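Local coordinates for nicotinate phosphoribosyltransferase (Vibrio cholerae, PDB 4HL7), which probably catalyses the ATP-driven synthesis of nicotinate ribonucleotide from nicotinate and phosphoribosyl diphosphate, a step of NAD biosynthesis, at residues D20-N25 and A231-M236; T182-R187 and I227-H232; R187-S192 and Y216-E221. One frame throughout, in Å; residues are numbered along the deposited sequence.

Contact 1: D20-N25 and A231-M236; sequences DAYKIN and AHEWFM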
loop_
_atom_site.group_PDB
_atom_site.type_symbol
_atom_site.label_atom_id
_atom_site.label_comp_id
_atom_site.label_asym_id
_atom_site.label_seq_id
_atom_site.Cartn_x
_atom_site.Cartn_y
_atom_site.Cartn_z
ATOM N N ASP A 20 3.014 2.150 -6.806
ATOM C CA ASP A 20 1.576 2.452 -6.511
ATOM C C ASP A 20 1.298 3.900 -6.826
ATOM O O ASP A 20 2.016 4.784 -6.371
ATOM C CB ASP A 20 1.272 2.167 -5.042
ATOM C CG ASP A 20 1.193 0.643 -4.730
ATOM O OD1 ASP A 20 1.034 -0.191 -5.672
ATOM O OD2 ASP A 20 1.251 0.319 -3.522
ATOM N N ALA A 21 0.195 4.149 -7.539
ATOM C CA ALA A 21 -0.139 5.457 -8.031
ATOM C C ALA A 21 -0.280 6.432 -6.901
ATOM O O ALA A 21 0.051 7.630 -7.068
ATOM C CB ALA A 21 -1.456 5.358 -8.794
ATOM N N TYR A 22 -0.769 5.962 -5.747
ATOM C CA TYR A 22 -0.996 6.910 -4.631
ATOM C C TYR A 22 0.329 7.537 -4.112
ATOM O O TYR A 22 0.276 8.521 -3.420
ATOM C CB TYR A 22 -1.726 6.235 -3.446
ATOM C CG TYR A 22 -0.772 5.451 -2.493
ATOM C CD1 TYR A 22 -0.619 4.077 -2.602
ATOM C CD2 TYR A 22 -0.010 6.116 -1.501
ATOM C CE1 TYR A 22 0.232 3.360 -1.760
ATOM C CE2 TYR A 22 0.865 5.410 -0.667
ATOM C CZ TYR A 22 0.990 4.027 -0.802
ATOM O OH TYR A 22 1.851 3.319 0.024
ATOM N N LYS A 23 1.495 6.940 -4.442
ATOM C CA LYS A 23 2.767 7.496 -4.023
ATOM C C LYS A 23 3.069 8.756 -4.789
ATOM O O LYS A 23 3.482 9.778 -4.190
ATOM C CB LYS A 23 3.913 6.445 -4.171
ATOM C CG LYS A 23 3.674 5.265 -3.248
ATOM C CD LYS A 23 4.686 5.125 -2.116
ATOM C CE LYS A 23 4.426 6.076 -0.985
ATOM N NZ LYS A 23 5.406 5.834 0.126
ATOM N N ILE A 24 2.841 8.726 -6.092
ATOM C CA ILE A 24 2.980 9.938 -6.909
ATOM C C ILE A 24 1.912 10.956 -6.536
ATOM O O ILE A 24 2.165 12.187 -6.459
ATOM C CB ILE A 24 2.939 9.605 -8.439
ATOM C CG1 ILE A 24 4.319 9.024 -8.849
ATOM C CG2 ILE A 24 2.671 10.877 -9.293
ATOM C CD1 ILE A 24 4.429 8.666 -10.348
ATOM N N ASN A 25 0.691 10.467 -6.329
ATOM C CA ASN A 25 -0.348 11.386 -5.981
ATOM C C ASN A 25 -0.056 12.111 -4.655
ATOM O O ASN A 25 -0.149 13.354 -4.588
ATOM C CB ASN A 25 -1.693 10.660 -5.964
ATOM C CG ASN A 25 -2.034 10.061 -7.300
ATOM O OD1 ASN A 25 -1.393 10.364 -8.351
ATOM N ND2 ASN A 25 -3.040 9.146 -7.289
ATOM N N ALA A 231 -2.553 6.594 1.674
ATOM C CA ALA A 231 -1.889 5.647 2.594
ATOM C C ALA A 231 -1.866 6.230 3.995
ATOM O O ALA A 231 -2.092 7.450 4.189
ATOM C CB ALA A 231 -0.469 5.364 2.129
ATOM N N HIS A 232 -1.687 5.350 4.986
ATOM C CA HIS A 232 -1.620 5.768 6.418
ATOM C C HIS A 232 -0.574 6.857 6.670
ATOM O O HIS A 232 -0.767 7.726 7.491
ATOM C CB HIS A 232 -1.233 4.590 7.311
ATOM C CG HIS A 232 -2.267 3.515 7.314
ATOM N ND1 HIS A 232 -2.102 2.379 6.634
ATOM C CD2 HIS A 232 -3.549 3.469 7.890
ATOM C CE1 HIS A 232 -3.246 1.620 6.752
ATOM N NE2 HIS A 232 -4.114 2.295 7.529
ATOM N N GLU A 233 0.526 6.827 5.920
ATOM C CA GLU A 233 1.613 7.817 6.175
ATOM C C GLU A 233 1.201 9.227 6.047
ATOM O O GLU A 233 1.740 10.054 6.735
ATOM C CB GLU A 233 2.863 7.566 5.255
ATOM C CG GLU A 233 2.644 7.928 3.848
ATOM C CD GLU A 233 3.937 7.832 3.005
ATOM O OE1 GLU A 233 4.883 8.676 3.193
ATOM O OE2 GLU A 233 3.932 6.966 2.105
ATOM N N TRP A 234 0.181 9.526 5.224
ATOM C CA TRP A 234 -0.296 10.902 5.138
ATOM C C TRP A 234 -0.903 11.320 6.494
ATOM O O TRP A 234 -0.612 12.384 7.077
ATOM C CB TRP A 234 -1.341 10.954 4.019
ATOM C CG TRP A 234 -2.031 12.278 3.855
ATOM C CD1 TRP A 234 -3.369 12.572 4.093
ATOM C CD2 TRP A 234 -1.435 13.516 3.375
ATOM N NE1 TRP A 234 -3.653 13.891 3.747
ATOM C CE2 TRP A 234 -2.511 14.511 3.332
ATOM C CE3 TRP A 234 -0.152 13.888 2.963
ATOM C CZ2 TRP A 234 -2.298 15.805 2.891
ATOM C CZ3 TRP A 234 0.070 15.226 2.537
ATOM C CH2 TRP A 234 -0.986 16.147 2.468
ATOM N N PHE A 235 -1.682 10.411 7.075
ATOM C CA PHE A 235 -2.310 10.732 8.403
ATOM C C PHE A 235 -1.277 10.720 9.539
ATOM O O PHE A 235 -1.321 11.548 10.493
ATOM C CB PHE A 235 -3.392 9.686 8.649
ATOM C CG PHE A 235 -4.467 9.738 7.594
ATOM C CD1 PHE A 235 -4.371 8.977 6.446
ATOM C CD2 PHE A 235 -5.497 10.641 7.695
ATOM C CE1 PHE A 235 -5.328 9.106 5.434
ATOM C CE2 PHE A 235 -6.444 10.780 6.663
ATOM C CZ PHE A 235 -6.356 9.992 5.548
HETATM N N MSE A 236 -0.330 9.777 9.443
HETATM C CA MSE A 236 0.696 9.647 10.502
HETATM C C MSE A 236 1.597 10.871 10.459
HETATM O O MSE A 236 1.905 11.432 11.490
HETATM C CB MSE A 236 1.547 8.379 10.173
HETATM C CG MSE A 236 0.724 7.128 10.514
HETATM SE SE MSE A 236 1.623 5.579 9.645
HETATM C CE MSE A 236 3.011 5.384 11.016
HETATM O O HOH W 1 2.794 4.598 2.204
#
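K23 and E233 form a salt bridge between the opening turns of two helices, 21-33 from the N-terminal domain and 232-241 from the TIM-barrel family region. NZ of K23 lies 2.7 Å from OE2 of E233 and meets the carboxylate at its syn lone pair, on the side that faces OE1. The two side chains cross at about a right angle. E233 runs out straight beyond CG, whereas the lysine is bent at both chi2 (-113°) and chi3 (78°), which turns its ammonium toward the acid even though its CB does not point straight across. Both charges are buried and have further partners: NZ also pairs with E132 and the carbonyl of I129, while OE1 of E233 accepts bonds from Y41 and W125. Lysine and glutamate suit these positions because each reaches several partners from a helix start.

A water joins the two sides as well. It accepts a bond from Y22 OH at 2.7 Å and donates one to E233 OE2 at 2.6 Å, so OE2 is gripped by both the lysine and the water. The tyrosine hydroxyl also bonds R187. H232, the residue before E233, is the predicted phosphohistidine, unmodified here; its side chain takes no part in this contact and bonds D269.

Outward from these bonds, A231 turns its small methyl obliquely to the tyrosine ring, but the modelled approach is too close to be trusted in detail. M26, one turn further along helix 21-33, also touches A231 and E233. Within segment 20-25, CG of K23 sits 3.8 Å above one face of the Y22 ring, displaced toward its rim.

Contact 2: T182-R187 and I227-H232; sequences TEMGTR and IGTIAH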
loop_
_atom_site.group_PDB
_atom_site.type_symbol
_atom_site.label_atom_id
_atom_site.label_comp_id
_atom_site.label_asym_id
_atom_site.label_seq_id
_atom_site.Cartn_x
_atom_site.Cartn_y
_atom_site.Cartn_z
ATOM N N THR A 182 -9.564 -4.645 -7.542
ATOM C CA THR A 182 -8.551 -3.626 -7.806
ATOM C C THR A 182 -7.187 -4.272 -7.564
ATOM O O THR A 182 -6.895 -4.760 -6.452
ATOM C CB THR A 182 -8.698 -2.435 -6.876
ATOM O OG1 THR A 182 -10.001 -1.833 -7.073
ATOM C CG2 THR A 182 -7.650 -1.373 -7.240
ATOM N N GLU A 183 -6.371 -4.348 -8.592
ATOM C CA GLU A 183 -5.097 -5.036 -8.401
ATOM C C GLU A 183 -4.124 -4.142 -7.629
ATOM O O GLU A 183 -3.958 -2.998 -7.973
ATOM C CB GLU A 183 -4.547 -5.433 -9.769
ATOM C CG GLU A 183 -3.344 -6.342 -9.681
ATOM C CD GLU A 183 -1.996 -5.585 -9.464
ATOM O OE1 GLU A 183 -1.865 -4.375 -9.803
ATOM O OE2 GLU A 183 -1.069 -6.219 -8.917
HETATM N N MSE A 184 -3.463 -4.671 -6.596
HETATM C CA MSE A 184 -2.637 -3.839 -5.715
HETATM C C MSE A 184 -1.445 -4.659 -5.316
HETATM O O MSE A 184 -0.966 -4.546 -4.200
HETATM C CB MSE A 184 -3.373 -3.347 -4.437
HETATM C CG MSE A 184 -4.442 -2.337 -4.720
HETATM SE SE MSE A 184 -5.124 -1.815 -2.895
HETATM C CE MSE A 184 -6.411 -0.683 -3.726
ATOM N N GLY A 185 -0.957 -5.500 -6.199
ATOM C CA GLY A 185 0.154 -6.361 -5.818
ATOM C C GLY A 185 1.534 -5.962 -6.277
ATOM O O GLY A 185 2.397 -6.810 -6.441
ATOM N N THR A 186 1.765 -4.688 -6.494
ATOM C CA THR A 186 3.109 -4.280 -6.893
ATOM C C THR A 186 4.187 -4.507 -5.777
ATOM O O THR A 186 5.292 -5.017 -6.036
ATOM C CB THR A 186 3.072 -2.763 -7.238
ATOM O OG1 THR A 186 2.244 -2.549 -8.394
ATOM C CG2 THR A 186 4.512 -2.198 -7.487
ATOM N N ARG A 187 3.889 -4.024 -4.561
ATOM C CA ARG A 187 4.897 -3.998 -3.472
ATOM C C ARG A 187 5.388 -5.365 -3.054
ATOM O O ARG A 187 6.544 -5.502 -2.608
ATOM C CB ARG A 187 4.393 -3.244 -2.235
ATOM C CG ARG A 187 3.175 -3.869 -1.534
ATOM C CD ARG A 187 2.620 -2.915 -0.486
ATOM N NE ARG A 187 2.302 -1.625 -1.054
ATOM C CZ ARG A 187 2.482 -0.472 -0.407
ATOM N NH1 ARG A 187 2.983 -0.502 0.812
ATOM N NH2 ARG A 187 2.198 0.700 -1.004
ATOM N N ILE A 227 -5.844 3.280 -9.867
ATOM C CA ILE A 227 -6.578 3.527 -8.587
ATOM C C ILE A 227 -5.542 3.813 -7.483
ATOM O O ILE A 227 -4.505 3.095 -7.364
ATOM C CB ILE A 227 -7.446 2.260 -8.222
ATOM C CG1 ILE A 227 -8.265 1.786 -9.437
ATOM C CG2 ILE A 227 -8.368 2.462 -7.004
ATOM C CD1 ILE A 227 -9.395 2.693 -9.841
ATOM N N GLY A 228 -5.753 4.909 -6.743
ATOM C CA GLY A 228 -4.972 5.231 -5.532
ATOM C C GLY A 228 -5.922 5.287 -4.322
ATOM O O GLY A 228 -7.085 5.697 -4.464
ATOM N N THR A 229 -5.503 4.793 -3.156
ATOM C CA THR A 229 -6.193 5.243 -1.938
ATOM C C THR A 229 -5.100 5.905 -1.129
ATOM O O THR A 229 -3.921 5.624 -1.343
ATOM C CB THR A 229 -6.840 4.129 -1.085
ATOM O OG1 THR A 229 -5.825 3.430 -0.343
ATOM C CG2 THR A 229 -7.666 3.114 -1.987
ATOM N N ILE A 230 -5.484 6.740 -0.196
ATOM C CA ILE A 230 -4.498 7.519 0.559
ATOM C C ILE A 230 -3.867 6.570 1.545
ATOM O O ILE A 230 -4.588 5.851 2.256
ATOM C CB ILE A 230 -5.225 8.610 1.328
ATOM C CG1 ILE A 230 -6.094 9.415 0.342
ATOM C CG2 ILE A 230 -4.230 9.550 2.044
ATOM C CD1 ILE A 230 -7.156 10.234 1.080
ATOM N N ALA A 231 -2.553 6.594 1.674
ATOM C CA ALA A 231 -1.889 5.647 2.594
ATOM C C ALA A 231 -1.866 6.230 3.995
ATOM O O ALA A 231 -2.092 7.450 4.189
ATOM C CB ALA A 231 -0.469 5.364 2.129
ATOM N N HIS A 232 -1.687 5.350 4.986
ATOM C CA HIS A 232 -1.620 5.768 6.418
ATOM C C HIS A 232 -0.574 6.857 6.670
ATOM O O HIS A 232 -0.767 7.726 7.491
ATOM C CB HIS A 232 -1.233 4.590 7.311
ATOM C CG HIS A 232 -2.267 3.515 7.314
ATOM N ND1 HIS A 232 -2.102 2.379 6.634
ATOM C CD2 HIS A 232 -3.549 3.469 7.890
ATOM C CE1 HIS A 232 -3.246 1.620 6.752
ATOM N NE2 HIS A 232 -4.114 2.295 7.529
#
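T182 reaches I227 with its methyl group. From CB, which is directed toward the other segment, the side chain divides: CG2 lies anti to the backbone N and meets the branch point of the isoleucine, 3.8 Å from I227 CB and 3.9 Å from both CG1 and CG2 of that residue. Isoleucine suits the place because its branching at CB offers the methyl a fork to rest against. The second branch, OG1, bonds S346 OG, so threonine serves both an apolar and a polar neighbour. T182 belongs to strand 181-183 of the parallel sheet in the TIM-barrel family region; its backbone pairs with F347 and I349 of strand 344-349, while E183 pairs on the other side with G212 and S214. Just past the strand, selenomethionine M184 stretches out with chi2 and chi3 both near 180°; long and unbranched, it brings CE within 4.4 Å of T229 CG2 although its CB does not point that way. The hydroxyl of T229 is engaged by R292. Where the chain turns away, E183 OE2 accepts a bond from G185 N at 2.8 Å; the donor stands well above the carboxylate plane, 68° out of it, and G185 has no side chain to obstruct that approach.

Contact 3: R187-S192 and Y216-E221; sequences RRRFSS and YHFARE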
loop_
_atom_site.group_PDB
_atom_site.type_symbol
_atom_site.label_atom_id
_atom_site.label_comp_id
_atom_site.label_asym_id
_atom_site.label_seq_id
_atom_site.Cartn_x
_atom_site.Cartn_y
_atom_site.Cartn_z
ATOM N N ARG A 187 3.889 -4.024 -4.561
ATOM C CA ARG A 187 4.897 -3.998 -3.472
ATOM C C ARG A 187 5.388 -5.365 -3.054
ATOM O O ARG A 187 6.544 -5.502 -2.608
ATOM C CB ARG A 187 4.393 -3.244 -2.235
ATOM C CG ARG A 187 3.175 -3.869 -1.534
ATOM C CD ARG A 187 2.620 -2.915 -0.486
ATOM N NE ARG A 187 2.302 -1.625 -1.054
ATOM C CZ ARG A 187 2.482 -0.472 -0.407
ATOM N NH1 ARG A 187 2.983 -0.502 0.812
ATOM N NH2 ARG A 187 2.198 0.700 -1.004
ATOM N N ARG A 188 4.559 -6.397 -3.248
ATOM C CA ARG A 188 5.080 -7.753 -2.875
ATOM C C ARG A 188 4.986 -8.762 -3.998
ATOM O O ARG A 188 4.832 -9.965 -3.769
ATOM C CB ARG A 188 4.463 -8.285 -1.566
ATOM C CG ARG A 188 5.105 -7.739 -0.274
ATOM C CD ARG A 188 4.152 -8.004 0.912
ATOM N NE ARG A 188 4.379 -7.172 2.104
ATOM C CZ ARG A 188 3.645 -6.104 2.464
ATOM N NH1 ARG A 188 2.638 -5.649 1.695
ATOM N NH2 ARG A 188 3.943 -5.462 3.606
ATOM N N ARG A 189 5.150 -8.281 -5.219
ATOM C CA ARG A 189 5.094 -9.204 -6.362
ATOM C C ARG A 189 6.244 -10.189 -6.340
ATOM O O ARG A 189 7.338 -9.889 -5.837
ATOM C CB ARG A 189 5.108 -8.463 -7.695
ATOM C CG ARG A 189 6.396 -7.640 -7.961
ATOM C CD ARG A 189 6.043 -6.539 -8.927
ATOM N NE ARG A 189 7.257 -5.801 -9.261
ATOM C CZ ARG A 189 7.263 -4.675 -9.956
ATOM N NH1 ARG A 189 6.111 -4.196 -10.456
ATOM N NH2 ARG A 189 8.438 -4.068 -10.219
ATOM N N PHE A 190 6.033 -11.365 -6.935
ATOM C CA PHE A 190 7.127 -12.315 -7.087
ATOM C C PHE A 190 8.233 -11.679 -7.991
ATOM O O PHE A 190 9.431 -11.828 -7.718
ATOM C CB PHE A 190 6.610 -13.597 -7.764
ATOM C CG PHE A 190 7.672 -14.662 -7.950
ATOM C CD1 PHE A 190 7.923 -15.604 -6.933
ATOM C CD2 PHE A 190 8.376 -14.769 -9.140
ATOM C CE1 PHE A 190 8.898 -16.558 -7.096
ATOM C CE2 PHE A 190 9.366 -15.749 -9.309
ATOM C CZ PHE A 190 9.619 -16.642 -8.279
ATOM N N SER A 191 7.790 -10.983 -9.057
ATOM C CA SER A 191 8.663 -10.335 -10.011
ATOM C C SER A 191 7.792 -9.388 -10.836
ATOM O O SER A 191 6.576 -9.537 -10.855
ATOM C CB SER A 191 9.383 -11.365 -10.915
ATOM O OG SER A 191 8.443 -12.006 -11.776
ATOM N N SER A 192 8.398 -8.394 -11.483
ATOM C CA SER A 192 7.611 -7.504 -12.357
ATOM C C SER A 192 6.996 -8.295 -13.549
ATOM O O SER A 192 5.880 -7.964 -14.014
ATOM C CB SER A 192 8.456 -6.295 -12.826
ATOM O OG SER A 192 9.601 -6.743 -13.522
ATOM N N TYR A 216 0.818 2.507 -11.928
ATOM C CA TYR A 216 0.690 3.452 -13.067
ATOM C C TYR A 216 1.267 2.834 -14.341
ATOM O O TYR A 216 0.678 2.946 -15.469
ATOM C CB TYR A 216 1.436 4.784 -12.763
ATOM C CG TYR A 216 0.540 5.890 -12.205
ATOM C CD1 TYR A 216 -0.724 6.112 -12.741
ATOM C CD2 TYR A 216 0.984 6.718 -11.160
ATOM C CE1 TYR A 216 -1.557 7.143 -12.248
ATOM C CE2 TYR A 216 0.181 7.752 -10.652
ATOM C CZ TYR A 216 -1.079 7.987 -11.233
ATOM O OH TYR A 216 -1.919 9.004 -10.725
ATOM N N HIS A 217 2.441 2.236 -14.217
ATOM C CA HIS A 217 3.109 1.644 -15.398
ATOM C C HIS A 217 2.268 0.616 -16.113
ATOM O O HIS A 217 2.164 0.613 -17.378
ATOM C CB HIS A 217 4.449 1.026 -14.990
ATOM C CG HIS A 217 5.231 0.463 -16.150
ATOM N ND1 HIS A 217 6.146 1.172 -16.815
ATOM C CD2 HIS A 217 5.179 -0.782 -16.766
ATOM C CE1 HIS A 217 6.672 0.429 -17.801
ATOM N NE2 HIS A 217 6.097 -0.768 -17.766
ATOM N N PHE A 218 1.646 -0.262 -15.342
ATOM C CA PHE A 218 0.801 -1.336 -15.910
ATOM C C PHE A 218 -0.598 -0.810 -16.245
ATOM O O PHE A 218 -1.210 -1.329 -17.158
ATOM C CB PHE A 218 0.751 -2.558 -14.945
ATOM C CG PHE A 218 2.046 -3.341 -14.913
ATOM C CD1 PHE A 218 2.669 -3.736 -16.110
ATOM C CD2 PHE A 218 2.678 -3.647 -13.686
ATOM C CE1 PHE A 218 3.915 -4.387 -16.107
ATOM C CE2 PHE A 218 3.885 -4.321 -13.678
ATOM C CZ PHE A 218 4.517 -4.687 -14.874
ATOM N N ALA A 219 -1.061 0.247 -15.564
ATOM C CA ALA A 219 -2.302 0.951 -15.994
ATOM C C ALA A 219 -2.105 1.470 -17.430
ATOM O O ALA A 219 -2.940 1.247 -18.299
ATOM C CB ALA A 219 -2.675 2.088 -15.045
ATOM N N ARG A 220 -0.962 2.093 -17.675
ATOM C CA ARG A 220 -0.580 2.448 -19.050
ATOM C C ARG A 220 -0.532 1.288 -20.001
ATOM O O ARG A 220 -1.154 1.353 -21.060
ATOM C CB ARG A 220 0.728 3.247 -19.106
ATOM C CG ARG A 220 1.152 3.680 -20.525
ATOM C CD ARG A 220 2.402 4.586 -20.509
ATOM N NE ARG A 220 3.521 3.959 -19.804
ATOM C CZ ARG A 220 4.640 4.581 -19.430
ATOM N NH1 ARG A 220 4.821 5.875 -19.729
ATOM N NH2 ARG A 220 5.589 3.905 -18.771
ATOM N N GLU A 221 0.244 0.268 -19.668
ATOM C CA GLU A 221 0.511 -0.814 -20.589
ATOM C C GLU A 221 -0.778 -1.478 -21.033
ATOM O O GLU A 221 -0.935 -1.902 -22.219
ATOM C CB GLU A 221 1.424 -1.843 -19.936
ATOM C CG GLU A 221 1.524 -3.116 -20.749
ATOM C CD GLU A 221 2.759 -3.938 -20.445
ATOM O OE1 GLU A 221 3.555 -3.541 -19.578
ATOM O OE2 GLU A 221 2.939 -4.996 -21.080
#
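The loop that leads from strand 181-183 into helix 192-205 packs its R189 and S192 against F218 of helix 216-222. The loop ends at S191, the N-cap of helix 192-205, whose side chain caps a backbone N at the start of that helix. S192, the first helical residue, then presents its carbonyl O to the phenylalanine: it lies 3.7 Å from F218 CZ, approaching the ring obliquely, with the rim CH at CZ nearest.

R189 arrives at the ring's edge. Its NH1 is 3.9 Å from F218 CE2 and close to the ring plane, and the guanidinium and phenyl planes are 67° apart, so the charged group is not laid flat over the aromatic face. The arginine leaves its backbone with CG between N and the carbonyl carbon (chi1 63°) and then runs extended as far as NE, which brings the flat head under S192 CB. That carbon sits 3.4 Å above the centre of the guanidinium and covers one face. NH1 has its polar demand met by D18 and Q195; arginine suits this buried place because its long chain carries the head from the loop to the ring edge, where it can pair with an acid and an amide while an apolar CB lies over its face.

Residues of its own helix also meet the F218 ring. CD2 of H217 stands 3.8 Å above one face of the phenyl, offset toward the rim, and E221 OE1 lies at its edge in plane. Beyond the two segments, Q195, R196 and L199 of helix 192-205 also touch F218, so an apolar ring suits the position. That helix links parallel strands 181-183 and 210-213 as a beta-alpha-beta crossover, and helix 216-222, which follows strand 210-213, packs against it through F218.

Overall arrangement
The second segments of the contacts follow one another along the chain, 216-221, 227-232 and 231-236, while the first run from 20-25 through 182-187 to 187-192. Centres of contacts 1 and 2 are about 9 Å apart, those of 2 and 3 about 11 Å, and those of 1 and 3 about 17 Å. Contacts 1 and 2 share A231 and H232; contacts 2 and 3 share R187. That arginine also returns to contact 1, where it pairs with D20, and Y216 OH of contact 3 probably hydrogen-bonds N25 OD1. Contacts 2 and 3 lie within the barrel family region around strand 181-183, whereas contact 1 joins it to the N-terminal domain, setting helix 21-33 against helix 232-241, the next helix after 216-222 of contact 3.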